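Local structure of NAD-dependent epimerase/dehydratase domain-containing protein (Ruegeria pomeroyi DSS-3, 3IUS) at residues 176-181 with 247-252; 95-100 with 145-150; 32-37 with 52-57. The protein is of unknown function but probably binds NAD(P) through a Rossmann-type domain, as in other members of the NAD-dependent epimerase/dehydratase family. All coordinates share one frame; numbering follows the deposited sequence. Where two conformers were deposited one is given.

Contact 1 of 3, residues 176-181 with 247-252; sequences PGQVFS and SFYSEN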
loop_
_atom_site.group_PDB
_atom_site.type_symbol
_atom_site.label_atom_id
_atom_site.label_comp_id
_atom_site.label_asym_id
_atom_site.label_seq_id
_atom_site.Cartn_x
_atom_site.Cartn_y
_atom_site.Cartn_z
ATOM N N PRO A 176 16.872 18.841 -0.261
ATOM C CA PRO A 176 17.797 18.609 0.850
ATOM C C PRO A 176 17.096 17.909 2.006
ATOM O O PRO A 176 16.020 18.346 2.417
ATOM C CB PRO A 176 18.203 20.026 1.271
ATOM C CG PRO A 176 17.952 20.865 0.076
ATOM C CD PRO A 176 16.742 20.274 -0.575
ATOM N N GLY A 177 17.698 16.827 2.488
ATOM C CA GLY A 177 17.177 16.092 3.630
ATOM C C GLY A 177 16.036 15.149 3.311
ATOM O O GLY A 177 15.653 14.344 4.156
ATOM N N GLN A 178 15.483 15.247 2.106
ATOM C CA GLN A 178 14.302 14.458 1.747
ATOM C C GLN A 178 14.560 12.955 1.692
ATOM O O GLN A 178 15.507 12.497 1.078
ATOM C CB GLN A 178 13.726 14.914 0.406
ATOM C CG GLN A 178 12.430 14.214 0.040
ATOM C CD GLN A 178 11.246 14.762 0.805
ATOM O OE1 GLN A 178 11.048 15.969 0.875
ATOM N NE2 GLN A 178 10.456 13.875 1.389
ATOM N N VAL A 179 13.705 12.191 2.356
ATOM C CA VAL A 179 13.714 10.751 2.184
ATOM C C VAL A 179 12.283 10.288 1.923
ATOM O O VAL A 179 11.324 10.962 2.320
ATOM C CB VAL A 179 14.273 10.041 3.425
ATOM C CG1 VAL A 179 15.714 10.454 3.681
ATOM C CG2 VAL A 179 13.408 10.353 4.637
ATOM N N PHE A 180 12.139 9.150 1.248
ATOM C CA PHE A 180 10.828 8.532 1.063
ATOM C C PHE A 180 10.788 7.125 1.652
ATOM O O PHE A 180 11.799 6.431 1.704
ATOM C CB PHE A 180 10.442 8.479 -0.415
ATOM C CG PHE A 180 10.116 9.817 -1.004
ATOM C CD1 PHE A 180 9.362 10.737 -0.296
ATOM C CD2 PHE A 180 10.539 10.143 -2.280
ATOM C CE1 PHE A 180 9.050 11.968 -0.845
ATOM C CE2 PHE A 180 10.231 11.372 -2.835
ATOM C CZ PHE A 180 9.490 12.287 -2.114
ATOM N N SER A 181 9.618 6.704 2.112
ATOM C CA SER A 181 9.483 5.347 2.593
ATOM C C SER A 181 9.041 4.428 1.467
ATOM O O SER A 181 8.199 4.797 0.640
ATOM C CB SER A 181 8.462 5.280 3.730
ATOM O OG SER A 181 8.724 6.281 4.686
ATOM N N SER A 247 3.943 18.336 -4.339
ATOM C CA SER A 247 3.299 17.989 -3.077
ATOM C C SER A 247 3.981 16.808 -2.388
ATOM O O SER A 247 3.866 16.638 -1.172
ATOM C CB SER A 247 1.814 17.685 -3.294
ATOM O OG SER A 247 1.122 17.612 -2.059
ATOM N N PHE A 248 4.687 15.993 -3.164
ATOM C CA PHE A 248 5.355 14.821 -2.600
ATOM C C PHE A 248 6.652 15.186 -1.887
ATOM O O PHE A 248 7.163 14.416 -1.074
ATOM C CB PHE A 248 5.616 13.770 -3.678
ATOM C CG PHE A 248 4.367 13.146 -4.225
ATOM C CD1 PHE A 248 3.456 12.536 -3.376
ATOM C CD2 PHE A 248 4.104 13.166 -5.583
ATOM C CE1 PHE A 248 2.301 11.960 -3.871
ATOM C CE2 PHE A 248 2.952 12.590 -6.086
ATOM C CZ PHE A 248 2.050 11.985 -5.229
ATOM N N TYR A 249 7.174 16.367 -2.196
ATOM C CA TYR A 249 8.400 16.848 -1.581
ATOM C C TYR A 249 8.103 17.891 -0.510
ATOM O O TYR A 249 8.992 18.635 -0.095
ATOM C CB TYR A 249 9.330 17.438 -2.647
ATOM C CG TYR A 249 9.972 16.406 -3.548
ATOM C CD1 TYR A 249 11.219 15.868 -3.247
ATOM C CD2 TYR A 249 9.332 15.966 -4.700
ATOM C CE1 TYR A 249 11.810 14.923 -4.068
ATOM C CE2 TYR A 249 9.917 15.021 -5.528
ATOM C CZ TYR A 249 11.154 14.502 -5.206
ATOM O OH TYR A 249 11.735 13.564 -6.027
ATOM N N SER A 250 6.852 17.941 -0.061
ATOM C CA SER A 250 6.435 18.944 0.915
ATOM C C SER A 250 6.296 18.356 2.314
ATOM O O SER A 250 5.998 19.072 3.263
ATOM C CB SER A 250 5.108 19.585 0.501
ATOM O OG SER A 250 4.047 18.649 0.588
ATOM N N GLU A 251 6.504 17.051 2.431
ATOM C CA GLU A 251 6.427 16.376 3.720
ATOM C C GLU A 251 7.606 15.429 3.850
ATOM O O GLU A 251 7.905 14.677 2.928
ATOM C CB GLU A 251 5.133 15.571 3.837
ATOM C CG GLU A 251 3.870 16.401 3.883
ATOM C CD GLU A 251 2.627 15.552 4.060
ATOM O OE1 GLU A 251 2.624 14.391 3.597
ATOM O OE2 GLU A 251 1.651 16.047 4.663
ATOM N N ASN A 252 8.261 15.450 5.003
ATOM C CA ASN A 252 9.393 14.568 5.228
ATOM C C ASN A 252 9.309 13.914 6.601
ATOM O O ASN A 252 9.221 14.606 7.602
ATOM C CB ASN A 252 10.697 15.348 5.093
ATOM C CG ASN A 252 11.900 14.447 4.963
ATOM O OD1 ASN A 252 11.840 13.399 4.316
ATOM N ND2 ASN A 252 12.996 14.838 5.591
HETATM O O HOH W 1 10.775 17.830 2.420
#
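Two loops are joined here chiefly through the carboxamides of Gln178 and Asn252, which run alongside each other head to tail, their planes 60° apart. Asn252 OD1 takes the backbone N-H of Val179 at 3.0 Å, nearly straight (N-H...O 176°), while its ND2 makes a weak bond to Gly177 O. In return Gln178 NE2 donates to Glu251 O at 3.1 Å, in the amide plane, and its second bond goes to Val179 O. Both NE2 protons are thereby engaged, fixing the flip; OE1 turns to a water that also donates to Tyr249 O. Gln178 CG, anti to the backbone N, lies over one face of the Phe180 ring, and the bend at chi2 turns the amide toward Glu251 O. Phe180 and Tyr249 form a T-shaped (edge-to-face) pair, Phe180 CZ standing over the centre of the tyrosine ring, and Phe180 CE1 lies 3.1 Å from Phe248 O. Farther out, Asp109 holds Asn252 N, and Lys175 reaches Tyr249 O. This loop-to-loop packing, through side-chain amides bonded to backbone groups, ties the loop before strand 182-184 to the one between helix 243-247 and strand 254-255, with Pro215 of helix 215-226 against both Phe180 and Tyr249.

Contact 2 of 3, residues 95-100 with 145-150; sequences FRWVGY and PLHVFR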
loop_
_atom_site.group_PDB
_atom_site.type_symbol
_atom_site.label_atom_id
_atom_site.label_comp_id
_atom_site.label_asym_id
_atom_site.label_seq_id
_atom_site.Cartn_x
_atom_site.Cartn_y
_atom_site.Cartn_z
ATOM N N PHE A 95 -17.583 -11.279 10.272
ATOM C CA PHE A 95 -16.217 -11.201 9.779
ATOM C C PHE A 95 -15.226 -11.591 10.859
ATOM O O PHE A 95 -15.446 -11.337 12.043
ATOM C CB PHE A 95 -15.894 -9.788 9.281
ATOM C CG PHE A 95 -16.864 -9.270 8.257
ATOM C CD1 PHE A 95 -16.952 -9.862 7.006
ATOM C CD2 PHE A 95 -17.682 -8.191 8.545
ATOM C CE1 PHE A 95 -17.847 -9.387 6.058
ATOM C CE2 PHE A 95 -18.579 -7.710 7.604
ATOM C CZ PHE A 95 -18.661 -8.310 6.358
ATOM N N ARG A 96 -14.135 -12.220 10.450
ATOM C CA ARG A 96 -13.048 -12.525 11.370
ATOM C C ARG A 96 -11.980 -11.445 11.284
ATOM O O ARG A 96 -11.199 -11.246 12.211
ATOM C CB ARG A 96 -12.434 -13.890 11.052
ATOM C CG ARG A 96 -11.119 -14.151 11.771
ATOM C CD ARG A 96 -10.586 -15.544 11.488
ATOM N NE ARG A 96 -9.262 -15.750 12.066
ATOM C CZ ARG A 96 -9.035 -15.937 13.361
ATOM N NH1 ARG A 96 -10.044 -15.934 14.219
ATOM N NH2 ARG A 96 -7.797 -16.120 13.800
ATOM N N TRP A 97 -11.959 -10.735 10.165
ATOM C CA TRP A 97 -10.878 -9.806 9.914
ATOM C C TRP A 97 -11.258 -8.856 8.793
ATOM O O TRP A 97 -11.827 -9.273 7.787
ATOM C CB TRP A 97 -9.639 -10.609 9.536
ATOM C CG TRP A 97 -8.399 -9.824 9.236
ATOM C CD1 TRP A 97 -7.391 -9.514 10.105
ATOM C CD2 TRP A 97 -8.005 -9.297 7.963
ATOM N NE1 TRP A 97 -6.401 -8.812 9.452
ATOM C CE2 TRP A 97 -6.759 -8.663 8.138
ATOM C CE3 TRP A 97 -8.590 -9.291 6.696
ATOM C CZ2 TRP A 97 -6.082 -8.036 7.087
ATOM C CZ3 TRP A 97 -7.921 -8.662 5.654
ATOM C CH2 TRP A 97 -6.680 -8.047 5.860
ATOM N N VAL A 98 -10.975 -7.576 9.000
ATOM C CA VAL A 98 -11.133 -6.569 7.962
ATOM C C VAL A 98 -9.852 -5.755 7.868
ATOM O O VAL A 98 -9.334 -5.284 8.877
ATOM C CB VAL A 98 -12.313 -5.627 8.261
ATOM C CG1 VAL A 98 -12.327 -4.466 7.274
ATOM C CG2 VAL A 98 -13.639 -6.398 8.249
ATOM N N GLY A 99 -9.327 -5.590 6.660
ATOM C CA GLY A 99 -8.127 -4.803 6.495
ATOM C C GLY A 99 -8.364 -3.605 5.594
ATOM O O GLY A 99 -8.822 -3.762 4.463
ATOM N N TYR A 100 -8.082 -2.411 6.104
ATOM C CA TYR A 100 -8.120 -1.212 5.281
ATOM C C TYR A 100 -6.708 -0.804 4.918
ATOM O O TYR A 100 -5.879 -0.572 5.796
ATOM C CB TYR A 100 -8.829 -0.052 5.991
ATOM C CG TYR A 100 -8.783 1.226 5.180
ATOM C CD1 TYR A 100 -9.512 1.347 4.002
ATOM C CD2 TYR A 100 -7.995 2.300 5.576
ATOM C CE1 TYR A 100 -9.462 2.499 3.241
ATOM C CE2 TYR A 100 -7.942 3.457 4.826
ATOM C CZ TYR A 100 -8.682 3.554 3.661
ATOM O OH TYR A 100 -8.630 4.699 2.906
ATOM N N PRO A 145 -13.833 -6.079 13.099
ATOM C CA PRO A 145 -12.460 -6.524 13.378
ATOM C C PRO A 145 -11.490 -5.783 12.469
ATOM O O PRO A 145 -10.815 -6.414 11.657
ATOM C CB PRO A 145 -12.474 -8.008 12.991
ATOM C CG PRO A 145 -13.897 -8.335 12.615
ATOM C CD PRO A 145 -14.572 -7.055 12.281
ATOM N N LEU A 146 -11.436 -4.463 12.612
ATOM C CA LEU A 146 -10.705 -3.603 11.685
ATOM C C LEU A 146 -9.209 -3.550 11.960
ATOM O O LEU A 146 -8.774 -3.497 13.108
ATOM C CB LEU A 146 -11.271 -2.180 11.732
ATOM C CG LEU A 146 -10.513 -1.172 10.868
ATOM C CD1 LEU A 146 -10.758 -1.447 9.382
ATOM C CD2 LEU A 146 -10.887 0.248 11.243
ATOM N N HIS A 147 -8.425 -3.539 10.886
ATOM C CA HIS A 147 -6.987 -3.390 10.975
ATOM C C HIS A 147 -6.641 -2.402 9.897
ATOM O O HIS A 147 -7.132 -2.522 8.781
ATOM C CB HIS A 147 -6.283 -4.726 10.722
ATOM C CG HIS A 147 -6.734 -5.818 11.643
ATOM N ND1 HIS A 147 -7.962 -6.432 11.519
ATOM C CD2 HIS A 147 -6.131 -6.393 12.711
ATOM C CE1 HIS A 147 -8.095 -7.339 12.472
ATOM N NE2 HIS A 147 -6.998 -7.338 13.207
ATOM N N VAL A 148 -5.842 -1.402 10.252
ATOM C CA VAL A 148 -5.421 -0.385 9.300
ATOM C C VAL A 148 -3.952 -0.575 8.976
ATOM O O VAL A 148 -3.117 -0.702 9.874
ATOM C CB VAL A 148 -5.641 1.034 9.857
ATOM C CG1 VAL A 148 -4.964 2.072 8.957
ATOM C CG2 VAL A 148 -7.135 1.325 10.007
ATOM N N PHE A 149 -3.636 -0.568 7.685
ATOM C CA PHE A 149 -2.271 -0.758 7.232
ATOM C C PHE A 149 -1.840 0.468 6.466
ATOM O O PHE A 149 -2.339 0.726 5.378
ATOM C CB PHE A 149 -2.169 -2.006 6.347
ATOM C CG PHE A 149 -2.591 -3.270 7.039
ATOM C CD1 PHE A 149 -1.669 -4.027 7.743
ATOM C CD2 PHE A 149 -3.913 -3.688 6.998
ATOM C CE1 PHE A 149 -2.058 -5.183 8.395
ATOM C CE2 PHE A 149 -4.306 -4.846 7.643
ATOM C CZ PHE A 149 -3.374 -5.593 8.339
ATOM N N ARG A 150 -0.929 1.237 7.055
ATOM C CA ARG A 150 -0.421 2.437 6.417
ATOM C C ARG A 150 0.769 2.067 5.548
ATOM O O ARG A 150 1.879 1.841 6.033
ATOM C CB ARG A 150 -0.086 3.508 7.464
ATOM C CG ARG A 150 -1.291 3.806 8.374
ATOM C CD ARG A 150 -1.021 4.874 9.434
ATOM N NE ARG A 150 -2.261 5.232 10.127
ATOM C CZ ARG A 150 -2.321 5.769 11.345
ATOM N NH1 ARG A 150 -1.203 6.009 12.022
ATOM N NH2 ARG A 150 -3.501 6.058 11.886
#
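Strands 97-103 and 146-155 are parallel neighbours in the central sheet of a Rossmann-type fold, and the two short segments here run at 27° to each other, their axes approaching to 4.7 Å. The backbone bonds establish the register, in which Val98, Gly99 and Tyr100 face Leu146, His147 and Val148. Val98 N donates to Pro145 O; two residues on, Tyr100 N reaches His147 O at 2.8 Å and Tyr100 O receives Phe149 N at 2.9 Å, both nearly along the carbonyl axis. CA-H...O contacts from Leu146, Gly99 and Val148 fill in between.

Aromatic groups occupy the face bearing His147. The five-membered ring of Trp97 forms an offset stack with the imidazole, centroids 4.2 Å apart and planes at 24°, so that Trp97 CD1 rides over the imidazole near its rim. The far end of the indole meets Phe149 tip to tip, Trp97 CZ2 to Phe149 CE2 3.7 Å. Gly99 has no side chain, and its backbone N lies against one face of the indole while its CA meets the Phe149 edge. Outside the pair, Ser195 accepts Trp97 NE1 and Asp200 N bonds to His147 NE2.

Apolar contacts line the face of Val98, Leu146 and Tyr100, where Leu146 CD1 touches Val98 CG1 and Tyr100 CB beneath helix 126-140. At the strand entrance the Pro145 ring sits against Phe95 CB.

Val98 O is gripped twice by one residue, through the backbone N of His147 and through its imidazole: His147 ND1 donates to Val98 O at 3.2 Å, with the oxygen only 4° out of the ring plane.

Contact 3 of 3, residues 32-37 with 52-57; sequences IGTSRN and LLWPGE. With FMT (formic acid), chain D.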
loop_
_atom_site.group_PDB
_atom_site.type_symbol
_atom_site.label_atom_id
_atom_site.label_comp_id
_atom_site.label_asym_id
_atom_site.label_seq_id
_atom_site.Cartn_x
_atom_site.Cartn_y
_atom_site.Cartn_z
ATOM N N ILE A 32 -12.678 -13.195 -3.821
ATOM C CA ILE A 32 -13.528 -12.448 -4.739
ATOM C C ILE A 32 -12.955 -11.040 -4.874
ATOM O O ILE A 32 -12.816 -10.328 -3.881
ATOM C CB ILE A 32 -14.961 -12.350 -4.193
ATOM C CG1 ILE A 32 -15.511 -13.744 -3.892
ATOM C CG2 ILE A 32 -15.868 -11.596 -5.164
ATOM C CD1 ILE A 32 -16.756 -13.731 -3.035
ATOM N N GLY A 33 -12.603 -10.638 -6.092
ATOM C CA GLY A 33 -11.977 -9.344 -6.292
ATOM C C GLY A 33 -12.784 -8.435 -7.196
ATOM O O GLY A 33 -13.284 -8.866 -8.238
ATOM N N THR A 34 -12.912 -7.172 -6.806
ATOM C CA THR A 34 -13.674 -6.216 -7.599
ATOM C C THR A 34 -12.772 -5.223 -8.325
ATOM O O THR A 34 -11.645 -4.947 -7.899
ATOM C CB THR A 34 -14.663 -5.417 -6.742
ATOM O OG1 THR A 34 -13.995 -4.288 -6.166
ATOM C CG2 THR A 34 -15.248 -6.292 -5.631
ATOM N N SER A 35 -13.286 -4.695 -9.427
ATOM C CA SER A 35 -12.646 -3.596 -10.136
ATOM C C SER A 35 -13.722 -2.763 -10.810
ATOM O O SER A 35 -14.778 -3.277 -11.169
ATOM C CB SER A 35 -11.662 -4.118 -11.179
ATOM O OG SER A 35 -11.103 -3.044 -11.920
ATOM N N ARG A 36 -13.467 -1.473 -10.971
ATOM C CA ARG A 36 -14.397 -0.641 -11.714
ATOM C C ARG A 36 -14.006 -0.629 -13.185
ATOM O O ARG A 36 -14.722 -0.095 -14.024
ATOM C CB ARG A 36 -14.453 0.776 -11.145
ATOM C CG ARG A 36 -13.297 1.681 -11.523
ATOM C CD ARG A 36 -13.677 3.127 -11.218
ATOM N NE ARG A 36 -14.400 3.214 -9.951
ATOM C CZ ARG A 36 -15.425 4.029 -9.725
ATOM N NH1 ARG A 36 -16.023 4.029 -8.541
ATOM N NH2 ARG A 36 -15.866 4.835 -10.680
ATOM N N ASN A 37 -12.865 -1.236 -13.487
ATOM C CA ASN A 37 -12.388 -1.319 -14.863
ATOM C C ASN A 37 -12.702 -2.678 -15.475
ATOM O O ASN A 37 -12.110 -3.690 -15.094
ATOM C CB ASN A 37 -10.883 -1.038 -14.922
ATOM C CG ASN A 37 -10.342 -1.037 -16.339
ATOM O OD1 ASN A 37 -11.040 -1.399 -17.286
ATOM N ND2 ASN A 37 -9.086 -0.632 -16.489
ATOM N N LEU A 52 -15.363 -9.401 -10.060
ATOM C CA LEU A 52 -16.639 -8.702 -10.013
ATOM C C LEU A 52 -16.469 -7.286 -10.533
ATOM O O LEU A 52 -15.497 -6.610 -10.198
ATOM C CB LEU A 52 -17.172 -8.640 -8.582
ATOM C CG LEU A 52 -17.820 -9.878 -7.975
ATOM C CD1 LEU A 52 -18.325 -9.545 -6.583
ATOM C CD2 LEU A 52 -18.958 -10.359 -8.859
ATOM N N LEU A 53 -17.419 -6.836 -11.344
ATOM C CA LEU A 53 -17.428 -5.462 -11.815
ATOM C C LEU A 53 -18.171 -4.587 -10.811
ATOM O O LEU A 53 -19.329 -4.850 -10.494
ATOM C CB LEU A 53 -18.091 -5.376 -13.192
ATOM C CG LEU A 53 -18.023 -4.047 -13.947
ATOM C CD1 LEU A 53 -16.580 -3.604 -14.143
ATOM C CD2 LEU A 53 -18.738 -4.177 -15.283
ATOM N N TRP A 54 -17.495 -3.559 -10.303
ATOM C CA TRP A 54 -18.090 -2.646 -9.326
ATOM C C TRP A 54 -17.395 -1.281 -9.363
ATOM O O TRP A 54 -16.170 -1.208 -9.262
ATOM C CB TRP A 54 -18.023 -3.257 -7.920
ATOM C CG TRP A 54 -18.868 -2.536 -6.920
ATOM C CD1 TRP A 54 -20.225 -2.598 -6.798
ATOM C CD2 TRP A 54 -18.413 -1.638 -5.902
ATOM N NE1 TRP A 54 -20.644 -1.795 -5.766
ATOM C CE2 TRP A 54 -19.551 -1.193 -5.199
ATOM C CE3 TRP A 54 -17.154 -1.162 -5.518
ATOM C CZ2 TRP A 54 -19.469 -0.298 -4.135
ATOM C CZ3 TRP A 54 -17.075 -0.272 -4.461
ATOM C CH2 TRP A 54 -18.225 0.152 -3.783
ATOM N N PRO A 55 -18.166 -0.183 -9.495
ATOM C CA PRO A 55 -19.628 -0.017 -9.525
ATOM C C PRO A 55 -20.375 -0.887 -10.528
ATOM O O PRO A 55 -19.887 -1.176 -11.620
ATOM C CB PRO A 55 -19.799 1.458 -9.906
ATOM C CG PRO A 55 -18.592 2.110 -9.374
ATOM C CD PRO A 55 -17.480 1.120 -9.560
ATOM N N GLY A 56 -21.581 -1.280 -10.139
ATOM C CA GLY A 56 -22.439 -2.114 -10.957
ATOM C C GLY A 56 -23.422 -2.785 -10.020
ATOM O O GLY A 56 -24.100 -2.111 -9.244
ATOM N N GLU A 57 -23.495 -4.109 -10.074
ATOM C CA GLU A 57 -24.290 -4.832 -9.098
ATOM C C GLU A 57 -23.574 -4.804 -7.757
ATOM O O GLU A 57 -22.350 -4.737 -7.696
ATOM C CB GLU A 57 -24.554 -6.271 -9.546
ATOM C CG GLU A 57 -25.563 -6.390 -10.684
ATOM C CD GLU A 57 -26.871 -5.651 -10.405
ATOM O OE1 GLU A 57 -27.185 -5.395 -9.219
ATOM O OE2 GLU A 57 -27.586 -5.326 -11.381
HETATM C C FMT D . -8.372 -3.694 -10.227
HETATM O O1 FMT D . -8.256 -3.007 -11.242
HETATM O O2 FMT D . -8.995 -3.354 -9.220
HETATM O O HOH W 2 -13.926 -1.894 -7.743
#
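Arg36 lays one face of its guanidinium over the ring of Pro55: Arg36 NH1 is 3.3 Å from Pro55 CG, and Pro55 CD stands over the guanidinium plane, toward its rim. The CG of Arg36 takes the crowded position between backbone N and carbonyl carbon (chi1 78°), and a bend at chi3 (40°) brings the flat group back across the proline, which follows a cis peptide bond. Both residues also touch a crystal neighbour, so the lattice may influence this exposed overlap.

Behind it, the parallel strands 30-35 and 49-53 of one beta-alpha-beta unit are paired at the edge of the Rossmann-type sheet. Leu52 N donates to Gly33 O at 2.8 Å, in the carbonyl plane, and Leu52 O takes Ser35 N almost along its C=O axis. The pairing continues one residue past the end of strand 49-53, where Trp54 N points straight at Ser35 O (2.9 Å, N-H...O 175°), although it stands above that carbonyl plane. Ile32 CG2 meets Leu52 CD1 at 3.5 Å, while Leu53 CD1 folds back to Ser35 O. Trp54 sends its indole away from the strand pair toward Ala83 and Leu84 of helix 79-90.

Thr34 OG1 also sits in the crowded position; it shares a water with Trp54 O and is hydrogen-bonded to Gly12 N in a glycine-rich turn resembling the dinucleotide-binding loop. Ser35 OG accepts from Asn37 N at 3.0 Å, an ST turn, and Ser35 OG donates to formate O1 at 2.9 Å.

Formate probably came from the crystallisation liquor, yet its position shows that the Ser35 hydroxyl can donate to a small carboxylic group there. In Rossmann folds this strand end commonly lies near the adenosine ribose, consistent with, though not proof of, a cofactor site here.

Contact 2 is core and contact 3 lies toward the edge of the same parallel sheet, their centres about 20 Å apart; contact 1 belongs to loops on the opposite side of the chain's centre from both, its centre about 28 Å from that of contact 2. Burial follows this order: nearly every touching residue of contact 2 is buried, whereas contacts 1 and 3 mix buried with exposed residues. The chemistry changes accordingly. Regular backbone pairing serves contacts 2 and 3, supplemented by aromatic stacking in the interior and by water, formate and a guanidinium at the edge. Contact 1, without strands to pair, relies on side-chain amides bonding to backbone groups, together with an edge-to-face aromatic pair.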